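Local coordinates for protein digeranylgeranylglycerophospholipid reductase (Sulfolobus acidocaldarius, PDB 4OPC) that uses FAD to hydrogenate the double bonds of geranylgeranyl chains, making the saturated archaeol lipids of archaeal membranes, at residues G215-F220 and E244-Y249; Y249-K252 and D258-K261. One frame throughout, in Å; residues are numbered along the deposited sequence.

Interaction 1: residues G215-F220 and E244-Y249. With PGT ((1S)-2-{[{[(2R)-2,3-dihydroxypropyl]oxy}(hydroxy)phosphoryl]oxy}-1-[(palmitoyloxy)methyl]ethyl stearate), chain C.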
loop_
_atom_site.group_PDB
_atom_site.type_symbol
_atom_site.label_atom_id
_atom_site.label_comp_id
_atom_site.label_asym_id
_atom_site.label_seq_id
_atom_site.Cartn_x
_atom_site.Cartn_y
_atom_site.Cartn_z
ATOM N N GLY A 215 -10.855 -0.784 10.461
ATOM C CA GLY A 215 -10.708 -0.236 9.121
ATOM C C GLY A 215 -11.730 0.858 8.909
ATOM O O GLY A 215 -11.863 1.768 9.731
ATOM N N TYR A 216 -12.439 0.782 7.800
ATOM C CA TYR A 216 -13.510 1.714 7.501
ATOM C C TYR A 216 -14.324 1.212 6.324
ATOM O O TYR A 216 -13.906 0.295 5.614
ATOM C CB TYR A 216 -12.989 3.131 7.243
ATOM C CG TYR A 216 -11.973 3.339 6.133
ATOM C CD1 TYR A 216 -12.354 3.329 4.791
ATOM C CD2 TYR A 216 -10.640 3.642 6.425
ATOM C CE1 TYR A 216 -11.437 3.577 3.771
ATOM C CE2 TYR A 216 -9.718 3.891 5.406
ATOM C CZ TYR A 216 -10.127 3.862 4.088
ATOM O OH TYR A 216 -9.238 4.120 3.066
ATOM N N TRP A 217 -15.501 1.805 6.148
ATOM C CA TRP A 217 -16.317 1.628 4.958
ATOM C C TRP A 217 -16.016 2.753 3.988
ATOM O O TRP A 217 -15.634 3.858 4.399
ATOM C CB TRP A 217 -17.804 1.679 5.310
ATOM C CG TRP A 217 -18.418 0.361 5.674
ATOM C CD1 TRP A 217 -18.428 -0.232 6.912
ATOM C CD2 TRP A 217 -19.146 -0.508 4.804
ATOM N NE1 TRP A 217 -19.110 -1.425 6.851
ATOM C CE2 TRP A 217 -19.559 -1.617 5.568
ATOM C CE3 TRP A 217 -19.489 -0.456 3.450
ATOM C CZ2 TRP A 217 -20.299 -2.665 5.021
ATOM C CZ3 TRP A 217 -20.229 -1.491 2.913
ATOM C CH2 TRP A 217 -20.634 -2.574 3.699
ATOM N N TRP A 218 -16.202 2.489 2.698
ATOM C CA TRP A 218 -16.016 3.547 1.723
ATOM C C TRP A 218 -17.029 3.503 0.605
ATOM O O TRP A 218 -17.633 2.464 0.333
ATOM C CB TRP A 218 -14.600 3.524 1.147
ATOM C CG TRP A 218 -14.293 2.404 0.191
ATOM C CD1 TRP A 218 -14.581 2.363 -1.145
ATOM C CD2 TRP A 218 -13.576 1.194 0.485
ATOM N NE1 TRP A 218 -14.117 1.189 -1.692
ATOM C CE2 TRP A 218 -13.491 0.458 -0.714
ATOM C CE3 TRP A 218 -13.015 0.657 1.652
ATOM C CZ2 TRP A 218 -12.850 -0.780 -0.784
ATOM C CZ3 TRP A 218 -12.394 -0.566 1.588
ATOM C CH2 TRP A 218 -12.309 -1.274 0.373
ATOM N N TYR A 219 -17.177 4.644 -0.062
ATOM C CA TYR A 219 -18.098 4.827 -1.172
ATOM C C TYR A 219 -17.340 5.755 -2.122
ATOM O O TYR A 219 -17.275 6.969 -1.897
ATOM C CB TYR A 219 -19.399 5.443 -0.627
ATOM C CG TYR A 219 -20.514 5.732 -1.613
ATOM C CD1 TYR A 219 -20.487 6.871 -2.407
ATOM C CD2 TYR A 219 -21.632 4.904 -1.689
ATOM C CE1 TYR A 219 -21.524 7.166 -3.273
ATOM C CE2 TYR A 219 -22.683 5.192 -2.557
ATOM C CZ TYR A 219 -22.617 6.327 -3.343
ATOM O OH TYR A 219 -23.636 6.649 -4.213
ATOM N N PHE A 220 -16.724 5.165 -3.147
ATOM C CA PHE A 220 -15.837 5.889 -4.058
ATOM C C PHE A 220 -16.542 5.996 -5.419
ATOM O O PHE A 220 -16.587 5.010 -6.168
ATOM C CB PHE A 220 -14.517 5.117 -4.249
ATOM C CG PHE A 220 -13.577 5.147 -3.064
ATOM C CD1 PHE A 220 -13.850 5.868 -1.910
ATOM C CD2 PHE A 220 -12.384 4.448 -3.136
ATOM C CE1 PHE A 220 -12.947 5.877 -0.850
ATOM C CE2 PHE A 220 -11.489 4.453 -2.093
ATOM C CZ PHE A 220 -11.761 5.171 -0.946
ATOM N N GLU A 244 -19.892 -11.125 5.398
ATOM C CA GLU A 244 -21.082 -10.990 6.226
ATOM C C GLU A 244 -21.228 -9.561 6.743
ATOM O O GLU A 244 -22.336 -9.043 6.806
ATOM C CB GLU A 244 -21.097 -12.025 7.355
ATOM C CG GLU A 244 -21.353 -13.458 6.874
ATOM C CD GLU A 244 -22.706 -13.632 6.183
ATOM O OE1 GLU A 244 -23.714 -13.054 6.656
ATOM O OE2 GLU A 244 -22.763 -14.350 5.161
ATOM N N TYR A 245 -20.118 -8.914 7.091
ATOM C CA TYR A 245 -20.173 -7.489 7.438
ATOM C C TYR A 245 -20.721 -6.694 6.265
ATOM O O TYR A 245 -21.570 -5.818 6.437
ATOM C CB TYR A 245 -18.783 -6.934 7.764
ATOM C CG TYR A 245 -18.295 -7.174 9.172
ATOM C CD1 TYR A 245 -18.552 -6.258 10.183
ATOM C CD2 TYR A 245 -17.549 -8.305 9.483
ATOM C CE1 TYR A 245 -18.097 -6.470 11.479
ATOM C CE2 TYR A 245 -17.083 -8.522 10.766
ATOM C CZ TYR A 245 -17.361 -7.603 11.760
ATOM O OH TYR A 245 -16.902 -7.824 13.038
ATOM N N TYR A 246 -20.215 -6.988 5.071
ATOM C CA TYR A 246 -20.644 -6.271 3.874
ATOM C C TYR A 246 -22.145 -6.410 3.642
ATOM O O TYR A 246 -22.842 -5.414 3.452
ATOM C CB TYR A 246 -19.868 -6.740 2.634
ATOM C CG TYR A 246 -20.226 -5.973 1.376
ATOM C CD1 TYR A 246 -19.549 -4.800 1.033
ATOM C CD2 TYR A 246 -21.237 -6.420 0.533
ATOM C CE1 TYR A 246 -19.874 -4.099 -0.130
ATOM C CE2 TYR A 246 -21.576 -5.731 -0.624
ATOM C CZ TYR A 246 -20.892 -4.573 -0.950
ATOM O OH TYR A 246 -21.248 -3.892 -2.094
ATOM N N LYS A 247 -22.652 -7.639 3.665
ATOM C CA LYS A 247 -24.075 -7.865 3.467
ATOM C C LYS A 247 -24.927 -7.166 4.524
ATOM O O LYS A 247 -25.987 -6.616 4.221
ATOM C CB LYS A 247 -24.360 -9.362 3.474
ATOM C CG LYS A 247 -23.880 -10.091 2.229
ATOM C CD LYS A 247 -23.898 -11.600 2.437
ATOM C CE LYS A 247 -25.227 -12.067 3.015
ATOM N NZ LYS A 247 -25.201 -13.525 3.331
ATOM N N LYS A 248 -24.458 -7.183 5.764
ATOM C CA LYS A 248 -25.251 -6.656 6.868
ATOM C C LYS A 248 -25.366 -5.132 6.829
ATOM O O LYS A 248 -26.437 -4.582 7.097
ATOM C CB LYS A 248 -24.661 -7.103 8.209
ATOM C CG LYS A 248 -25.500 -6.716 9.417
ATOM C CD LYS A 248 -24.905 -7.279 10.701
ATOM C CE LYS A 248 -25.793 -6.991 11.903
ATOM N NZ LYS A 248 -27.132 -7.629 11.770
ATOM N N TYR A 249 -24.279 -4.457 6.467
ATOM C CA TYR A 249 -24.231 -3.002 6.617
ATOM C C TYR A 249 -24.226 -2.198 5.309
ATOM O O TYR A 249 -24.227 -0.973 5.350
ATOM C CB TYR A 249 -23.051 -2.596 7.506
ATOM C CG TYR A 249 -23.145 -3.169 8.898
ATOM C CD1 TYR A 249 -24.187 -2.808 9.739
ATOM C CD2 TYR A 249 -22.201 -4.076 9.367
ATOM C CE1 TYR A 249 -24.290 -3.332 11.016
ATOM C CE2 TYR A 249 -22.291 -4.605 10.646
ATOM C CZ TYR A 249 -23.341 -4.226 11.466
ATOM O OH TYR A 249 -23.455 -4.738 12.742
HETATM C C48 PGT C . -7.366 2.216 10.117
HETATM C C47 PGT C . -6.181 1.485 9.521
HETATM C C46 PGT C . -6.662 0.555 8.427
HETATM C C45 PGT C . -7.442 1.350 7.398
HETATM C C44 PGT C . -7.391 0.667 6.047
HETATM C C43 PGT C . -8.725 0.008 5.748
HETATM C C42 PGT C . -8.585 -0.802 4.478
HETATM C C41 PGT C . -8.373 0.163 3.339
HETATM C C40 PGT C . -8.873 -0.434 2.047
HETATM C C39 PGT C . -9.302 0.714 1.162
HETATM C C38 PGT C . -8.145 1.660 0.968
HETATM C C37 PGT C . -8.636 2.883 0.232
HETATM C C36 PGT C . -7.448 3.770 -0.050
HETATM C C35 PGT C . -7.899 5.147 -0.478
HETATM C C34 PGT C . -6.675 5.981 -0.806
HETATM C C33 PGT C . -7.017 7.450 -0.923
HETATM C C32 PGT C . -6.203 8.111 -2.019
HETATM C C31 PGT C . -4.796 8.467 -1.567
HETATM O O31 PGT C . -3.862 8.062 -2.234
HETATM O O2 PGT C . -4.548 9.235 -0.402
HETATM C C2 PGT C . -4.245 10.605 -0.587
HETATM C C1 PGT C . -2.798 10.855 -0.958
HETATM O O3P PGT C . -2.039 9.737 -1.375
HETATM P P PGT C . -0.790 9.311 -0.495
HETATM O O1P PGT C . -1.258 9.454 0.936
HETATM O O2P PGT C . -0.363 7.878 -0.775
HETATM O O4P PGT C . 0.476 10.250 -0.720
HETATM C C4 PGT C . 0.394 11.506 -1.363
HETATM C C5 PGT C . 1.721 12.229 -1.317
HETATM O O5 PGT C . 2.152 12.502 -2.631
HETATM C C6 PGT C . 2.741 11.371 -0.607
HETATM O O6 PGT C . 3.686 10.852 -1.513
HETATM C C3 PGT C . -4.435 11.400 0.693
HETATM O O3 PGT C . -5.772 11.454 1.128
HETATM C C11 PGT C . -5.882 11.482 2.531
HETATM O O11 PGT C . -5.154 12.206 3.181
HETATM C C12 PGT C . -6.898 10.602 3.231
HETATM C C13 PGT C . -7.173 11.113 4.629
HETATM C C14 PGT C . -8.172 10.194 5.302
HETATM C C15 PGT C . -7.455 9.200 6.190
HETATM C C16 PGT C . -8.459 8.375 6.968
HETATM C C17 PGT C . -8.081 8.402 8.433
HETATM C C18 PGT C . -9.211 7.864 9.284
HETATM C C19 PGT C . -8.945 8.178 10.743
HETATM C C20 PGT C . -9.111 9.660 11.015
HETATM C C21 PGT C . -10.166 9.867 12.084
HETATM C C22 PGT C . -9.845 11.090 12.916
HETATM C C23 PGT C . -10.494 10.936 14.275
HETATM C C24 PGT C . -9.976 11.992 15.226
HETATM C C25 PGT C . -9.453 11.334 16.485
HETATM C C26 PGT C . -8.032 11.786 16.745
#
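W217 drives the far end of its indole into the flank of helix 242-253, where Y246 and Y249 receive it. W217 buries by far the most surface. Its CG stands beside the backbone N, opposite the carbonyl carbon (chi1 -89°), and the ring extends from the strand to the helix. The benzo edge makes the contact. CH2 lies 3.6 Å from Y246 CD1, and CZ2 lies 3.7 Å from Y249 CB. The Y246 ring is nearly parallel to the six-membered ring of W217, with planes at 19°. With centroids 5.5 Å apart, the two barely overlap. Y249 contributes its CB, while its ring leads away. The same indole edge points, in plane, at two helix carbonyls: CZ2 is 3.7 Å from Y245 O, and CH2 is 3.6 Å from Y246 O.

The polar ends are satisfied elsewhere. W217 NE1 binds T211 O, and Y246 OH binds E189. Y253 stacks on W217.

Y216, W218 and F220 line the lipid pocket. Y216 has PGT C43 over one face of its ring. Its OH bonds to the backbone O of H298, a residue that itself binds the lipid. W218 sets a ring face against the same acyl chain, with CZ3 3.4 Å from PGT C39. F220 meets the chain near C35. W218 and F220 also touch the flavin cofactor.

W217 faces the helix instead. Apolar packing joins it there, while the T211 bond and the Y253 stack also help fix the indole. Its C-H edge, probably slightly positive, may suit the carbonyl oxygens.

Interaction 2: residues Y249-K252 and D258-K261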
loop_
_atom_site.group_PDB
_atom_site.type_symbol
_atom_site.label_atom_id
_atom_site.label_comp_id
_atom_site.label_asym_id
_atom_site.label_seq_id
_atom_site.Cartn_x
_atom_site.Cartn_y
_atom_site.Cartn_z
ATOM N N TYR A 249 -24.279 -4.457 6.467
ATOM C CA TYR A 249 -24.231 -3.002 6.617
ATOM C C TYR A 249 -24.226 -2.198 5.309
ATOM O O TYR A 249 -24.227 -0.973 5.350
ATOM C CB TYR A 249 -23.051 -2.596 7.506
ATOM C CG TYR A 249 -23.145 -3.169 8.898
ATOM C CD1 TYR A 249 -24.187 -2.808 9.739
ATOM C CD2 TYR A 249 -22.201 -4.076 9.367
ATOM C CE1 TYR A 249 -24.290 -3.332 11.016
ATOM C CE2 TYR A 249 -22.291 -4.605 10.646
ATOM C CZ TYR A 249 -23.341 -4.226 11.466
ATOM O OH TYR A 249 -23.455 -4.738 12.742
ATOM N N LEU A 250 -24.243 -2.873 4.162
ATOM C CA LEU A 250 -24.221 -2.169 2.873
ATOM C C LEU A 250 -25.273 -1.053 2.771
ATOM O O LEU A 250 -24.961 0.059 2.332
ATOM C CB LEU A 250 -24.393 -3.148 1.705
ATOM C CG LEU A 250 -24.463 -2.498 0.314
ATOM C CD1 LEU A 250 -23.182 -1.744 0.018
ATOM C CD2 LEU A 250 -24.762 -3.512 -0.789
ATOM N N ASP A 251 -26.494 -1.336 3.211
ATOM C CA ASP A 251 -27.590 -0.368 3.107
ATOM C C ASP A 251 -27.342 0.932 3.888
ATOM O O ASP A 251 -27.886 1.980 3.539
ATOM C CB ASP A 251 -28.913 -0.985 3.567
ATOM C CG ASP A 251 -29.440 -2.038 2.612
ATOM O OD1 ASP A 251 -28.920 -2.154 1.479
ATOM O OD2 ASP A 251 -30.398 -2.747 2.994
ATOM N N LYS A 252 -26.548 0.855 4.950
ATOM C CA LYS A 252 -26.202 2.027 5.732
ATOM C C LYS A 252 -25.385 3.001 4.887
ATOM O O LYS A 252 -25.573 4.215 4.975
ATOM C CB LYS A 252 -25.408 1.603 6.967
ATOM C CG LYS A 252 -25.330 2.632 8.076
ATOM C CD LYS A 252 -24.656 2.023 9.300
ATOM C CE LYS A 252 -24.712 2.954 10.500
ATOM N NZ LYS A 252 -24.177 4.307 10.195
ATOM N N ASP A 258 -28.079 -0.361 -7.015
ATOM C CA ASP A 258 -28.934 -1.371 -7.603
ATOM C C ASP A 258 -28.206 -2.706 -7.469
ATOM O O ASP A 258 -27.254 -2.984 -8.204
ATOM C CB ASP A 258 -29.181 -1.037 -9.069
ATOM C CG ASP A 258 -30.209 -1.939 -9.704
ATOM O OD1 ASP A 258 -30.371 -3.081 -9.235
ATOM O OD2 ASP A 258 -30.860 -1.501 -10.671
ATOM N N LYS A 259 -28.651 -3.531 -6.525
ATOM C CA LYS A 259 -27.972 -4.792 -6.232
ATOM C C LYS A 259 -28.152 -5.848 -7.325
ATOM O O LYS A 259 -27.596 -6.946 -7.232
ATOM C CB LYS A 259 -28.403 -5.339 -4.869
ATOM C CG LYS A 259 -27.817 -4.570 -3.687
ATOM C CD LYS A 259 -27.971 -5.345 -2.388
ATOM C CE LYS A 259 -29.168 -4.864 -1.601
ATOM N NZ LYS A 259 -28.930 -3.495 -1.075
ATOM N N SER A 260 -28.922 -5.515 -8.357
ATOM C CA SER A 260 -29.047 -6.388 -9.519
ATOM C C SER A 260 -28.078 -5.981 -10.634
ATOM O O SER A 260 -27.944 -6.700 -11.621
ATOM C CB SER A 260 -30.484 -6.394 -10.045
ATOM O OG SER A 260 -30.748 -5.259 -10.849
ATOM N N LYS A 261 -27.405 -4.840 -10.467
ATOM C CA LYS A 261 -26.488 -4.352 -11.495
ATOM C C LYS A 261 -25.061 -4.204 -10.971
ATOM O O LYS A 261 -24.502 -3.109 -10.854
ATOM C CB LYS A 261 -26.999 -3.064 -12.135
ATOM C CG LYS A 261 -28.340 -3.240 -12.845
ATOM C CD LYS A 261 -28.324 -4.468 -13.758
ATOM C CE LYS A 261 -29.631 -4.633 -14.532
ATOM N NZ LYS A 261 -30.805 -4.907 -13.662
#
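L250 CD2 meets the side chain of K259 end on, 4.0 Å from K259 CD. The leucine CG is anti to the backbone N (chi1 177°), which carries the branch out from the helix toward the turn. K259 comes the other way, from the corner of the chain after strand 257-258. Its CB also points at the helix. The last part of the lysine chain bends at chi3 and chi4. That bend brings NZ round to the neighbouring residue of the helix, D251.

D251 and K259 form a salt bridge. K259 NZ gives a hydrogen bond of 2.9 Å to D251 OD1. The oxygen accepts through its syn lone pair, on the side of the other carboxylate oxygen. The two side chains cross at about a right angle. Both residues are exposed, so water probably screens their charges. L250 is buried, and it also packs on W217. K259 lays CD against the leucine and turns its charged end to the aspartate.

The turn that presents K259 is held from within. D258 OD1 takes two hydrogen bonds. One comes from S260 OG at 2.7 Å. The other comes from S260 N at 3.0 Å, with an N-H...O angle of 153°. Both donors reach it from the same face of the carboxylate plane. The backbone closes as well, K261 N to D258 O at 2.9 Å. D258 and K261 each have backbone bonds to L192 of strand 183-193.

The arrangement is a type I beta turn that carries an Asx turn at D258, linked by a surface salt bridge to the end region of helix 242-253.

Both interactions lie within the geranylgeranyl reductase catalytic domain. The chain first runs through strand 216-221, in the large mixed sheet, then turns back as strand 226-234 and enters helix 242-253. Interaction 1 closes this excursion by packing the helix on the first strand. The helix continues, and the segments of the two interactions share Y249. Interaction 2 then closes a much shorter loop, from the end region of the helix to the turn before strand 261-271. The loops follow one another and neither nest nor cross. They touch where W217 CH2 packs 3.7 Å from L250 N. Together they tie one helix to an inner strand and to the approach to the outermost strand 261-271.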